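PDB 4PIT: ripening-associated protein from Musa acuminata, which binds mannose-containing glycans as a jacalin-type lectin, with two sugar pockets seen here in complex with dimannose. Local coordinates for residues V36-D41 with G129-A134; V74-E79 with G90-S95; G78-Y83 with T110-P115. The protein carries 1 engineered substitution. All blocks are in the same frame, centred on the assembly; numbering follows the deposited sequence.

Interaction 1. Residues V36-D41 with G129-A134. With MAN (alpha-D-mannopyranose), chain F; MAN (alpha-D-mannopyranose), chain G.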
loop_
_atom_site.group_PDB
_atom_site.type_symbol
_atom_site.label_atom_id
_atom_site.label_comp_id
_atom_site.label_asym_id
_atom_site.label_seq_id
_atom_site.Cartn_x
_atom_site.Cartn_y
_atom_site.Cartn_z
ATOM N N VAL B 36 12.190 1.583 -18.497
ATOM C CA VAL B 36 11.176 1.885 -17.479
ATOM C C VAL B 36 9.836 1.310 -17.902
ATOM O O VAL B 36 9.749 0.635 -18.934
ATOM C CB VAL B 36 11.064 3.417 -17.214
ATOM C CG1 VAL B 36 12.381 3.984 -16.683
ATOM C CG2 VAL B 36 10.590 4.191 -18.445
ATOM N N VAL B 37 8.780 1.608 -17.136
ATOM C CA VAL B 37 7.435 1.185 -17.530
ATOM C C VAL B 37 6.881 2.288 -18.407
ATOM O O VAL B 37 6.665 3.416 -17.947
ATOM C CB VAL B 37 6.555 0.904 -16.291
ATOM C CG1 VAL B 37 5.149 0.477 -16.729
ATOM C CG2 VAL B 37 7.177 -0.190 -15.418
ATOM N N ASP B 38 6.698 1.978 -19.705
ATOM C CA ASP B 38 6.198 2.947 -20.665
ATOM C C ASP B 38 4.711 3.160 -20.537
ATOM O O ASP B 38 4.224 4.242 -20.770
ATOM C CB ASP B 38 6.499 2.433 -22.081
ATOM C CG ASP B 38 7.994 2.463 -22.364
ATOM O OD1 ASP B 38 8.703 1.500 -21.949
ATOM O OD2 ASP B 38 8.466 3.480 -22.919
ATOM N N GLY B 39 3.970 2.102 -20.247
ATOM C CA GLY B 39 2.537 2.256 -20.213
ATOM C C GLY B 39 1.877 0.943 -19.934
ATOM O O GLY B 39 2.549 -0.075 -19.713
ATOM N N VAL B 40 0.542 0.958 -19.853
ATOM C CA VAL B 40 -0.218 -0.261 -19.545
ATOM C C VAL B 40 -1.537 -0.270 -20.306
ATOM O O VAL B 40 -2.221 0.755 -20.319
ATOM C CB VAL B 40 -0.507 -0.400 -18.015
ATOM C CG1 VAL B 40 -1.192 -1.717 -17.691
ATOM C CG2 VAL B 40 0.741 -0.257 -17.163
ATOM N N ASP B 41 -1.941 -1.457 -20.850
ATOM C CA ASP B 41 -3.257 -1.660 -21.429
ATOM C C ASP B 41 -4.039 -2.394 -20.368
ATOM O O ASP B 41 -3.541 -3.401 -19.859
ATOM C CB ASP B 41 -3.264 -2.497 -22.706
ATOM C CG ASP B 41 -2.831 -1.831 -23.974
ATOM O OD1 ASP B 41 -2.718 -0.585 -23.984
ATOM O OD2 ASP B 41 -2.652 -2.543 -24.973
ATOM N N GLY B 129 2.083 9.746 -19.291
ATOM C CA GLY B 129 2.598 10.736 -20.245
ATOM C C GLY B 129 3.342 9.977 -21.313
ATOM O O GLY B 129 2.775 9.056 -21.923
ATOM N N LYS B 130 4.620 10.281 -21.505
ATOM C CA LYS B 130 5.443 9.453 -22.376
ATOM C C LYS B 130 5.666 8.072 -21.742
ATOM O O LYS B 130 5.808 7.065 -22.451
ATOM C CB LYS B 130 6.783 10.149 -22.633
ATOM C CG LYS B 130 7.653 9.409 -23.645
ATOM C CD LYS B 130 8.950 10.196 -23.910
ATOM C CE LYS B 130 9.919 9.363 -24.733
ATOM N NZ LYS B 130 9.421 9.156 -26.117
ATOM N N PHE B 131 5.756 8.040 -20.396
ATOM C CA PHE B 131 5.916 6.809 -19.636
ATOM C C PHE B 131 4.761 6.716 -18.630
ATOM O O PHE B 131 3.864 7.568 -18.604
ATOM C CB PHE B 131 7.287 6.783 -18.920
ATOM C CG PHE B 131 8.451 7.105 -19.854
ATOM C CD1 PHE B 131 8.747 6.277 -20.931
ATOM C CD2 PHE B 131 9.238 8.242 -19.650
ATOM C CE1 PHE B 131 9.795 6.586 -21.816
ATOM C CE2 PHE B 131 10.320 8.525 -20.511
ATOM C CZ PHE B 131 10.582 7.697 -21.590
ATOM N N LEU B 132 4.772 5.654 -17.818
ATOM C CA LEU B 132 3.757 5.514 -16.802
ATOM C C LEU B 132 4.246 6.242 -15.544
ATOM O O LEU B 132 5.004 5.674 -14.742
ATOM C CB LEU B 132 3.458 4.042 -16.532
ATOM C CG LEU B 132 2.181 3.795 -15.731
ATOM C CD1 LEU B 132 0.934 4.354 -16.419
ATOM C CD2 LEU B 132 2.015 2.310 -15.512
ATOM N N ASP B 133 3.794 7.499 -15.380
ATOM C CA ASP B 133 4.209 8.313 -14.243
ATOM C C ASP B 133 3.824 7.733 -12.917
ATOM O O ASP B 133 4.622 7.788 -11.978
ATOM C CB ASP B 133 3.599 9.711 -14.343
ATOM C CG ASP B 133 4.089 10.461 -15.566
ATOM O OD1 ASP B 133 3.703 10.068 -16.704
ATOM O OD2 ASP B 133 4.923 11.390 -15.400
ATOM N N ALA B 134 2.588 7.193 -12.811
ATOM C CA ALA B 134 2.147 6.706 -11.495
ATOM C C ALA B 134 1.031 5.703 -11.647
ATOM O O ALA B 134 0.308 5.707 -12.644
ATOM C CB ALA B 134 1.672 7.876 -10.640
HETATM C C1 MAN F . 6.667 13.490 -20.901
HETATM C C2 MAN F . 5.483 14.345 -20.470
HETATM C C3 MAN F . 5.491 14.542 -18.956
HETATM C C4 MAN F . 5.552 13.193 -18.240
HETATM C C5 MAN F . 6.723 12.368 -18.766
HETATM C C6 MAN F . 6.765 10.969 -18.207
HETATM O O2 MAN F . 4.290 13.663 -20.861
HETATM O O3 MAN F . 4.351 15.280 -18.532
HETATM O O4 MAN F . 5.753 13.408 -16.845
HETATM O O5 MAN F . 6.651 12.235 -20.201
HETATM O O6 MAN F . 5.592 10.239 -18.581
HETATM C C1 MAN G . 14.192 1.499 -24.154
HETATM C C2 MAN G . 13.260 0.888 -25.196
HETATM C C3 MAN G . 12.095 1.831 -25.505
HETATM C C4 MAN G . 11.386 2.293 -24.233
HETATM C C5 MAN G . 12.387 2.884 -23.241
HETATM C C6 MAN G . 11.768 3.220 -21.895
HETATM O O2 MAN G . 12.800 -0.361 -24.705
HETATM O O3 MAN G . 11.153 1.212 -26.374
HETATM O O4 MAN G . 10.441 3.287 -24.595
HETATM O O5 MAN G . 13.443 1.937 -22.998
HETATM O O6 MAN G . 11.215 2.064 -21.252
HETATM O O HOH W 1 6.905 5.320 -24.197
#

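Interaction 2. Residues V74-E79 with G90-S95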
loop_
_atom_site.group_PDB
_atom_site.type_symbol
_atom_site.label_atom_id
_atom_site.label_comp_id
_atom_site.label_asym_id
_atom_site.label_seq_id
_atom_site.Cartn_x
_atom_site.Cartn_y
_atom_site.Cartn_z
ATOM N N VAL B 74 -3.710 -9.819 -6.331
ATOM C CA VAL B 74 -3.649 -9.684 -4.868
ATOM C C VAL B 74 -2.401 -8.944 -4.394
ATOM O O VAL B 74 -2.121 -8.891 -3.187
ATOM C CB VAL B 74 -3.756 -11.055 -4.148
ATOM C CG1 VAL B 74 -5.111 -11.688 -4.404
ATOM C CG2 VAL B 74 -2.587 -12.000 -4.495
ATOM N N GLY B 75 -1.649 -8.382 -5.329
ATOM C CA GLY B 75 -0.465 -7.654 -4.941
ATOM C C GLY B 75 0.080 -6.853 -6.093
ATOM O O GLY B 75 -0.091 -7.226 -7.255
ATOM N N MET B 76 0.805 -5.795 -5.754
ATOM C CA MET B 76 1.463 -4.933 -6.718
ATOM C C MET B 76 2.736 -4.419 -6.090
ATOM O O MET B 76 2.723 -4.076 -4.896
ATOM C CB MET B 76 0.537 -3.764 -7.134
ATOM C CG MET B 76 1.133 -2.890 -8.253
ATOM S SD MET B 76 -0.036 -1.647 -8.837
ATOM C CE MET B 76 -0.011 -0.523 -7.464
ATOM N N ALA B 77 3.814 -4.307 -6.862
ATOM C CA ALA B 77 5.053 -3.763 -6.324
ATOM C C ALA B 77 5.886 -3.202 -7.449
ATOM O O ALA B 77 5.624 -3.466 -8.616
ATOM C CB ALA B 77 5.832 -4.845 -5.572
ATOM N N GLY B 78 6.912 -2.448 -7.103
ATOM C CA GLY B 78 7.791 -1.936 -8.142
ATOM C C GLY B 78 8.755 -0.940 -7.589
ATOM O O GLY B 78 9.076 -0.980 -6.395
ATOM N N GLU B 79 9.242 -0.049 -8.470
ATOM C CA GLU B 79 10.210 0.981 -8.136
ATOM C C GLU B 79 9.845 2.277 -8.789
ATOM O O GLU B 79 9.438 2.273 -9.962
ATOM C CB GLU B 79 11.605 0.602 -8.640
ATOM C CG GLU B 79 12.135 -0.723 -8.132
ATOM C CD GLU B 79 13.078 -0.625 -6.957
ATOM O OE1 GLU B 79 13.546 0.497 -6.661
ATOM O OE2 GLU B 79 13.396 -1.683 -6.368
ATOM N N GLY B 90 9.815 2.867 -12.654
ATOM C CA GLY B 90 10.966 2.214 -13.275
ATOM C C GLY B 90 10.787 0.713 -13.439
ATOM O O GLY B 90 11.349 0.098 -14.356
ATOM N N LYS B 91 10.010 0.110 -12.514
ATOM C CA LYS B 91 9.686 -1.316 -12.483
ATOM C C LYS B 91 8.282 -1.478 -11.958
ATOM O O LYS B 91 7.901 -0.735 -11.050
ATOM C CB LYS B 91 10.655 -2.098 -11.582
ATOM C CG LYS B 91 12.105 -2.014 -11.979
ATOM C CD LYS B 91 12.942 -2.996 -11.205
ATOM C CE LYS B 91 14.367 -2.864 -11.650
ATOM N NZ LYS B 91 15.263 -3.776 -10.868
ATOM N N LEU B 92 7.563 -2.480 -12.461
ATOM C CA LEU B 92 6.205 -2.768 -11.987
ATOM C C LEU B 92 5.913 -4.249 -12.128
ATOM O O LEU B 92 6.080 -4.836 -13.194
ATOM C CB LEU B 92 5.180 -1.940 -12.780
ATOM C CG LEU B 92 3.685 -2.151 -12.428
ATOM C CD1 LEU B 92 3.390 -1.641 -11.024
ATOM C CD2 LEU B 92 2.804 -1.393 -13.401
ATOM N N GLY B 93 5.403 -4.819 -11.059
ATOM C CA GLY B 93 4.974 -6.205 -11.096
ATOM C C GLY B 93 3.698 -6.412 -10.318
ATOM O O GLY B 93 3.232 -5.513 -9.606
ATOM N N PHE B 94 3.132 -7.627 -10.458
ATOM C CA PHE B 94 1.894 -7.991 -9.763
ATOM C C PHE B 94 1.945 -9.415 -9.307
ATOM O O PHE B 94 2.602 -10.247 -9.950
ATOM C CB PHE B 94 0.684 -7.871 -10.716
ATOM C CG PHE B 94 0.309 -6.459 -11.081
ATOM C CD1 PHE B 94 0.881 -5.834 -12.186
ATOM C CD2 PHE B 94 -0.610 -5.749 -10.318
ATOM C CE1 PHE B 94 0.530 -4.517 -12.526
ATOM C CE2 PHE B 94 -0.956 -4.422 -10.658
ATOM C CZ PHE B 94 -0.381 -3.821 -11.760
ATOM N N SER B 95 1.174 -9.716 -8.266
ATOM C CA SER B 95 0.946 -11.067 -7.773
ATOM C C SER B 95 -0.511 -11.410 -7.940
ATOM O O SER B 95 -1.369 -10.566 -7.724
ATOM C CB SER B 95 1.284 -11.173 -6.277
ATOM O OG SER B 95 2.584 -10.690 -5.992
#

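Interaction 3. Residues G78-Y83 with T110-P115. With MAN (alpha-D-mannopyranose), chain C.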
loop_
_atom_site.group_PDB
_atom_site.type_symbol
_atom_site.label_atom_id
_atom_site.label_comp_id
_atom_site.label_asym_id
_atom_site.label_seq_id
_atom_site.Cartn_x
_atom_site.Cartn_y
_atom_site.Cartn_z
ATOM N N GLY B 78 6.912 -2.448 -7.103
ATOM C CA GLY B 78 7.791 -1.936 -8.142
ATOM C C GLY B 78 8.755 -0.940 -7.589
ATOM O O GLY B 78 9.076 -0.980 -6.395
ATOM N N GLU B 79 9.242 -0.049 -8.470
ATOM C CA GLU B 79 10.210 0.981 -8.136
ATOM C C GLU B 79 9.845 2.277 -8.789
ATOM O O GLU B 79 9.438 2.273 -9.962
ATOM C CB GLU B 79 11.605 0.602 -8.640
ATOM C CG GLU B 79 12.135 -0.723 -8.132
ATOM C CD GLU B 79 13.078 -0.625 -6.957
ATOM O OE1 GLU B 79 13.546 0.497 -6.661
ATOM O OE2 GLU B 79 13.396 -1.683 -6.368
ATOM N N VAL B 80 9.962 3.370 -8.033
ATOM C CA VAL B 80 9.755 4.735 -8.543
ATOM C C VAL B 80 11.133 5.255 -8.884
ATOM O O VAL B 80 12.008 5.312 -8.006
ATOM C CB VAL B 80 8.998 5.631 -7.552
ATOM C CG1 VAL B 80 8.911 7.057 -8.081
ATOM C CG2 VAL B 80 7.602 5.056 -7.292
ATOM N N ALA B 81 11.349 5.601 -10.160
ATOM C CA ALA B 81 12.678 5.985 -10.647
ATOM C C ALA B 81 12.710 7.353 -11.242
ATOM O O ALA B 81 11.696 7.877 -11.686
ATOM C CB ALA B 81 13.120 4.995 -11.704
ATOM N N ASN B 82 13.918 7.929 -11.299
ATOM C CA ASN B 82 14.170 9.187 -11.990
ATOM C C ASN B 82 14.668 8.811 -13.344
ATOM O O ASN B 82 15.661 8.094 -13.427
ATOM C CB ASN B 82 15.264 9.969 -11.257
ATOM C CG ASN B 82 14.825 10.505 -9.933
ATOM O OD1 ASN B 82 13.759 11.105 -9.817
ATOM N ND2 ASN B 82 15.624 10.259 -8.899
ATOM N N TYR B 83 13.977 9.200 -14.396
ATOM C CA TYR B 83 14.369 8.795 -15.737
ATOM C C TYR B 83 14.038 9.909 -16.712
ATOM O O TYR B 83 12.905 10.358 -16.784
ATOM C CB TYR B 83 13.642 7.485 -16.109
ATOM C CG TYR B 83 14.021 6.923 -17.462
ATOM C CD1 TYR B 83 15.199 6.197 -17.636
ATOM C CD2 TYR B 83 13.165 7.048 -18.554
ATOM C CE1 TYR B 83 15.497 5.584 -18.857
ATOM C CE2 TYR B 83 13.469 6.475 -19.779
ATOM C CZ TYR B 83 14.629 5.733 -19.923
ATOM O OH TYR B 83 14.900 5.178 -21.149
ATOM N N THR B 110 13.187 4.093 -5.798
ATOM C CA THR B 110 12.597 3.963 -4.467
ATOM C C THR B 110 11.606 2.830 -4.533
ATOM O O THR B 110 10.603 2.973 -5.242
ATOM C CB THR B 110 11.918 5.268 -4.030
ATOM O OG1 THR B 110 12.869 6.343 -4.092
ATOM C CG2 THR B 110 11.349 5.179 -2.605
ATOM N N PRO B 111 11.828 1.697 -3.852
ATOM C CA PRO B 111 10.843 0.625 -3.944
ATOM C C PRO B 111 9.506 0.945 -3.297
ATOM O O PRO B 111 9.418 1.713 -2.353
ATOM C CB PRO B 111 11.486 -0.540 -3.188
ATOM C CG PRO B 111 12.548 0.038 -2.376
ATOM C CD PRO B 111 12.992 1.328 -3.013
ATOM N N PHE B 112 8.459 0.290 -3.792
ATOM C CA PHE B 112 7.158 0.306 -3.153
ATOM C C PHE B 112 6.604 -1.099 -3.222
ATOM O O PHE B 112 6.963 -1.878 -4.122
ATOM C CB PHE B 112 6.187 1.323 -3.762
ATOM C CG PHE B 112 5.677 0.968 -5.135
ATOM C CD1 PHE B 112 6.379 1.344 -6.271
ATOM C CD2 PHE B 112 4.467 0.295 -5.293
ATOM C CE1 PHE B 112 5.914 0.996 -7.552
ATOM C CE2 PHE B 112 3.995 -0.043 -6.571
ATOM C CZ PHE B 112 4.700 0.335 -7.689
ATOM N N SER B 113 5.718 -1.417 -2.304
ATOM C CA SER B 113 5.109 -2.732 -2.288
ATOM C C SER B 113 3.751 -2.689 -1.678
ATOM O O SER B 113 3.548 -2.019 -0.639
ATOM C CB SER B 113 5.975 -3.723 -1.521
ATOM O OG SER B 113 6.264 -3.259 -0.208
ATOM N N LEU B 114 2.816 -3.438 -2.301
ATOM C CA LEU B 114 1.484 -3.557 -1.802
ATOM C C LEU B 114 1.096 -5.010 -1.615
ATOM O O LEU B 114 0.418 -5.593 -2.470
ATOM C CB LEU B 114 0.464 -2.806 -2.686
ATOM C CG LEU B 114 -0.956 -2.822 -2.174
ATOM C CD1 LEU B 114 -1.098 -1.957 -0.912
ATOM C CD2 LEU B 114 -1.910 -2.358 -3.270
ATOM N N PRO B 115 1.517 -5.631 -0.492
ATOM C CA PRO B 115 0.994 -6.964 -0.170
ATOM C C PRO B 115 -0.434 -6.809 0.343
ATOM O O PRO B 115 -0.711 -5.850 1.044
ATOM C CB PRO B 115 1.949 -7.478 0.912
ATOM C CG PRO B 115 2.706 -6.334 1.378
ATOM C CD PRO B 115 2.336 -5.090 0.619
HETATM C C1 MAN C . 16.052 4.504 -24.035
HETATM C C2 MAN C . 16.108 2.975 -24.129
HETATM C C3 MAN C . 17.352 2.524 -24.895
HETATM C C4 MAN C . 17.445 3.226 -26.245
HETATM C C5 MAN C . 17.395 4.735 -26.019
HETATM C C6 MAN C . 17.456 5.561 -27.281
HETATM O O1 MAN C . 17.036 4.964 -23.155
HETATM O O2 MAN C . 14.926 2.540 -24.788
HETATM O O3 MAN C . 17.361 1.110 -25.062
HETATM O O4 MAN C . 18.648 2.856 -26.914
HETATM O O5 MAN C . 16.176 5.083 -25.340
HETATM O O6 MAN C . 17.852 6.892 -26.984
#

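Interaction 1. Residues V36-D41 with G129-A134
The start of strand 37-46 and the loop 129-134 cross steeply, their touching parts running 79° apart, and one backbone hydrogen bond joins them: Leu132 N to Val37 O, 2.9 Å, nearly straight and in the carbonyl plane. Each carries part of a sugar-binding loop of this jacalin-type beta-prism lectin and the aspartate ending a Gly-x-x-x-Asp motif, Asp38 (from Gly34) or Asp133 (from Gly129). At the end of the first motif, Asp38 and Gly39 form a classic beta bulge opposite Phe32. The Phe131 ring stands between the two mannoses, C6 of each near it. Val36 CG2 makes a CH-pi contact over one face, 4.1 Å from the ring centroid and offset toward the rim, while CG of neighbouring Lys130 lies over the centre of the opposite face. At the ring edge, in plane, Asp38 OD2 approaches Phe131 CD1 to 3.4 Å. Both aspartates hold CG anti to the carbonyl carbon (chi1 -69° and -63°) and grip sugar alike. Asp38 OD1 accepts from O6 of the chain G mannose at 2.7 Å, and its OD2 accepts from O4; Asp133 does the same to the chain F mannose. Each O6 receives a backbone N-H, from Val36 N for the chain G mannose and from Phe131 N for the chain F mannose, so it is fixed as both donor and acceptor. A water donates to Asp38 OD2 and to Lys130 O, tying one motif to the other. Behind the sugars, Leu132 CD2 lies beside Val37 CG1 and presses on Val40 CG2, a tight 3.3 Å in one of two Val40 conformers.

Interaction 2. Residues V74-E79 with G90-S95
With CG anti to the backbone N (chi1 -175°), Met76 runs straight out from its strand and bends only at chi3 (73°), while Phe94 swings CG anti to its carbonyl carbon; the two side chains thus lie alongside each other. Met76 SD comes to 3.4 Å from Phe94 CE2 in a Met-aromatic contact, approaching the ring obliquely. On the same face Leu92 CD1 meets Met76 CG at 3.8 Å, and Ile135 of strand 134-140 packs against both Met76 and Leu92 from across the interior. The other face carries Glu79 and Lys91, which touch through their aliphatic parts, Glu79 CG to Lys91 CD at 3.9 Å. Their charged ends do not meet, Glu79 OE2 lying 5.3 Å from Lys91 NZ, and Glu79 OE1 instead accepts from Gly109 N. The strands are joined by an antiparallel ladder: Ala77 and Gly93 exchange two bonds, the shorter from Gly93 N to Ala77 O at 2.8 Å and nearly along the C=O axis. Classic beta bulges interrupt it, Val74 and Gly75 opposite Ser95, Gly90 and Lys91 opposite Glu79. This is the beta hairpin of strands 73-83 and 86-96, at the middle of one of the three four-stranded sheets of a beta-prism.

Interaction 3. Residues G78-Y83 with T110-P115
Strand 110-116, an outermost strand within its chain of one beta-prism sheet, runs antiparallel beside strand 73-83, on the flank that meets the second subunit. Two hydrogen-bonded pairs hold it. Gly78 and Phe112 exchange bonds of 3.0 Å each, Gly78 N to Phe112 O and Phe112 N to Gly78 O, and in both the donor stands above the carbonyl plane. Val80 N reaches Thr110 O at 2.9 Å, almost straight, while the return bond, Thr110 N to Val80 O at 2.8 Å, lies in the carbonyl plane. Phe112 takes the crowded first torsion, CG between backbone N and carbonyl carbon (chi1 71°), which folds its ring flat over Gly78. Gly78 N sits 3.5 Å above the centre of one ring face, and Val80 CG2 closes in on Phe112 CD1 at 4.0 Å, the two side chains crossing at about a right angle. Trp10 of the same chain stacks on the ring. On the other face the Glu79 side chain lies alongside Pro111, its carboxylate beside the proline carbons while OE1 accepts from Gly109 N. At the far end of strand 73-83, Tyr83 brings its OH to 2.9 Å from O1 of the chain C mannose and hydrogen-bonds Asp35 OD2. Across the interface Pro111 packs on Pro111 of the second subunit, and Ser113 O accepts from NE1 of Trp10 of that subunit. Because Pro111 falls in the non-hydrogen-bonded pair, its lack of an N-H costs the ladder nothing: all four inward backbone bonds form, and the proline ring is left to pack at the subunit interface.

Interactions 2 and 3 share Gly78 and Glu79, with centres about 8 Å apart: strand 73-83 bonds the hairpin partner along one edge and strand 110-116 along the other, where Met76 O and Leu114 N, 2.7 Å apart, probably continue the ladder. Interaction 1 lies about 13 Å, centre to centre, from each of them. Its Val37 CG2 packs on Leu92 CB of interaction 2 at 3.7 Å. Toward the sugars, Tyr83 of interaction 3 meets interaction 1 through CG, 3.5 Å from Val36 CG1, and through CE2, 3.6 Å from Phe131 CZ, its ring edge-to-face with Phe131. The end of strand 73-83 thereby joins the wall of the mannose pocket built around Asp38.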